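PDB 1XV5: DNA alpha-glucosyltransferase from Enterobacteria phage T4, which is a phage-encoded glycosyltransferase of the GT-B clan, built from two Rossmann-like domains and modelled here with uridine-5'-diphosphate. Local coordinates for residues K228-E233 / Q268-L273. Residues are numbered along the deposited sequence; the frame is centred on the assembly and turned at random.
Sequences KSTVME and QPAQIL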
loop_
_atom_site.group_PDB
_atom_site.type_symbol
_atom_site.label_atom_id
_atom_site.label_comp_id
_atom_site.label_asym_id
_atom_site.label_seq_id
_atom_site.Cartn_x
_atom_site.Cartn_y
_atom_site.Cartn_z
ATOM N N LYS A 228 18.965 21.198 6.215
ATOM C CA LYS A 228 18.675 19.846 5.746
ATOM C C LYS A 228 17.992 19.881 4.384
ATOM O O LYS A 228 17.545 20.936 3.927
ATOM C CB LYS A 228 17.773 19.128 6.750
ATOM C CG LYS A 228 18.240 19.224 8.191
ATOM C CD LYS A 228 19.578 18.545 8.396
ATOM C CE LYS A 228 19.992 18.603 9.859
ATOM N NZ LYS A 228 21.223 17.803 10.115
ATOM N N SER A 229 17.904 18.719 3.742
ATOM C CA SER A 229 17.278 18.620 2.431
ATOM C C SER A 229 16.061 17.712 2.461
ATOM O O SER A 229 16.024 16.726 3.197
ATOM C CB SER A 229 18.274 18.074 1.405
ATOM O OG SER A 229 19.435 18.877 1.349
ATOM N N THR A 230 15.066 18.050 1.650
ATOM C CA THR A 230 13.855 17.254 1.571
ATOM C C THR A 230 13.541 16.845 0.145
ATOM O O THR A 230 13.593 17.658 -0.779
ATOM C CB THR A 230 12.640 18.014 2.139
ATOM O OG1 THR A 230 12.802 18.175 3.553
ATOM C CG2 THR A 230 11.348 17.250 1.864
ATOM N N VAL A 231 13.233 15.563 -0.013
ATOM C CA VAL A 231 12.872 14.987 -1.296
ATOM C C VAL A 231 11.545 14.280 -1.065
ATOM O O VAL A 231 11.336 13.657 -0.021
ATOM C CB VAL A 231 13.909 13.946 -1.775
ATOM C CG1 VAL A 231 13.415 13.271 -3.053
ATOM C CG2 VAL A 231 15.253 14.618 -2.013
ATOM N N MET A 232 10.643 14.397 -2.032
ATOM C CA MET A 232 9.342 13.760 -1.937
ATOM C C MET A 232 9.125 13.017 -3.245
ATOM O O MET A 232 9.064 13.620 -4.317
ATOM C CB MET A 232 8.264 14.823 -1.699
ATOM C CG MET A 232 8.515 15.622 -0.418
ATOM S SD MET A 232 7.380 16.997 -0.147
ATOM C CE MET A 232 5.913 16.118 0.155
ATOM N N GLU A 233 9.021 11.696 -3.151
ATOM C CA GLU A 233 8.862 10.860 -4.331
ATOM C C GLU A 233 7.469 10.288 -4.528
ATOM O O GLU A 233 6.829 9.854 -3.574
ATOM C CB GLU A 233 9.856 9.692 -4.285
ATOM C CG GLU A 233 11.331 10.081 -4.295
ATOM C CD GLU A 233 12.248 8.876 -4.467
ATOM O OE1 GLU A 233 11.844 7.923 -5.155
ATOM O OE2 GLU A 233 13.376 8.887 -3.929
ATOM N N GLN A 268 17.240 24.681 -0.126
ATOM C CA GLN A 268 16.498 24.481 -1.362
ATOM C C GLN A 268 15.070 24.105 -1.014
ATOM O O GLN A 268 14.800 23.627 0.085
ATOM C CB GLN A 268 17.124 23.355 -2.184
ATOM C CG GLN A 268 18.591 23.575 -2.477
ATOM C CD GLN A 268 18.829 24.836 -3.278
ATOM O OE1 GLN A 268 19.859 25.491 -3.131
ATOM N NE2 GLN A 268 17.880 25.175 -4.140
ATOM N N PRO A 269 14.129 24.344 -1.936
ATOM C CA PRO A 269 12.749 23.975 -1.627
ATOM C C PRO A 269 12.677 22.457 -1.711
ATOM O O PRO A 269 13.654 21.812 -2.086
ATOM C CB PRO A 269 11.953 24.655 -2.736
ATOM C CG PRO A 269 12.906 24.636 -3.890
ATOM C CD PRO A 269 14.222 25.018 -3.244
ATOM N N ALA A 270 11.536 21.882 -1.357
ATOM C CA ALA A 270 11.398 20.433 -1.436
ATOM C C ALA A 270 11.620 19.998 -2.887
ATOM O O ALA A 270 11.138 20.646 -3.818
ATOM C CB ALA A 270 10.010 20.016 -0.967
ATOM N N GLN A 271 12.361 18.911 -3.075
ATOM C CA GLN A 271 12.631 18.384 -4.412
ATOM C C GLN A 271 11.645 17.242 -4.622
ATOM O O GLN A 271 11.617 16.298 -3.841
ATOM C CB GLN A 271 14.068 17.870 -4.500
ATOM C CG GLN A 271 15.129 18.914 -4.176
ATOM C CD GLN A 271 15.126 20.080 -5.149
ATOM O OE1 GLN A 271 14.706 21.192 -4.815
ATOM N NE2 GLN A 271 15.591 19.828 -6.366
ATOM N N ILE A 272 10.847 17.330 -5.683
ATOM C CA ILE A 272 9.816 16.335 -5.957
ATOM C C ILE A 272 10.049 15.463 -7.185
ATOM O O ILE A 272 10.424 15.960 -8.243
ATOM C CB ILE A 272 8.441 17.023 -6.155
ATOM C CG1 ILE A 272 8.193 18.038 -5.032
ATOM C CG2 ILE A 272 7.334 15.979 -6.228
ATOM C CD1 ILE A 272 8.368 17.479 -3.648
ATOM N N LEU A 273 9.807 14.162 -7.027
ATOM C CA LEU A 273 9.928 13.199 -8.122
ATOM C C LEU A 273 8.489 12.784 -8.432
ATOM O O LEU A 273 7.740 12.420 -7.526
ATOM C CB LEU A 273 10.750 11.982 -7.689
ATOM C CG LEU A 273 11.073 10.967 -8.788
ATOM C CD1 LEU A 273 11.860 11.650 -9.895
ATOM C CD2 LEU A 273 11.870 9.801 -8.207
HETATM O O HOH W 1 17.273 22.211 1.248
HETATM O O HOH W 2 15.377 20.539 -0.074
#
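Met-232 and Ile-272 meet side by side because CG of the first and CG1 of the second both stand anti to their own carbonyl carbons (chi1 -59° and -48°), and a second turn in Ile-272 (chi2 -52°) folds CD1 back over the methionine. CD1 presses on Met-232 CB at 3.3 Å, tighter than usual carbon contact, and also touches SD, which lies near the small methyl of Ala-270 as well. A flexible, unbranched thioether suits this place, since it can pass both methyls and turn away from the strand 270-273 toward helix 212-223, where it touches Phe-212 and Met-215.

The other face carries Glu-233 and Leu-273. With CG anti to the backbone N, the leucine lays CD2 alongside the glutamate stem, 3.6 Å from OE1. The carboxylate itself is claimed by salt bridges from Arg-201 to OE2 and Arg-284 to OE1, so leucine supplies only an apolar flank.

Between these two layers the backbones pair in parallel. Gln-271 bonds to both residues flanking Val-231, as in a parallel bridge: its N donates to Thr-230 O at 2.9 Å, and its O accepts from Met-232 N at 2.8 Å. Leu-273 N then bonds Met-232 O at 2.9 Å. Before the pairing closes, two waters span the splayed strand starts: one accepts from Gln-268 N and donates to Lys-228 O, the other accepts from Thr-230 N and donates to Pro-269 O. Proline, lacking a backbone N-H, suits a place where its carbonyl makes the link through water.

These neighbours belong to the parallel sheet of one Rossmann-like domain, and their C-terminal ends face the cleft, with the Glu-233 side chain about 7 Å from UDP. Two arginine salt bridges and the apolar leucine flank thus fix the carboxylate's position near the nucleotide.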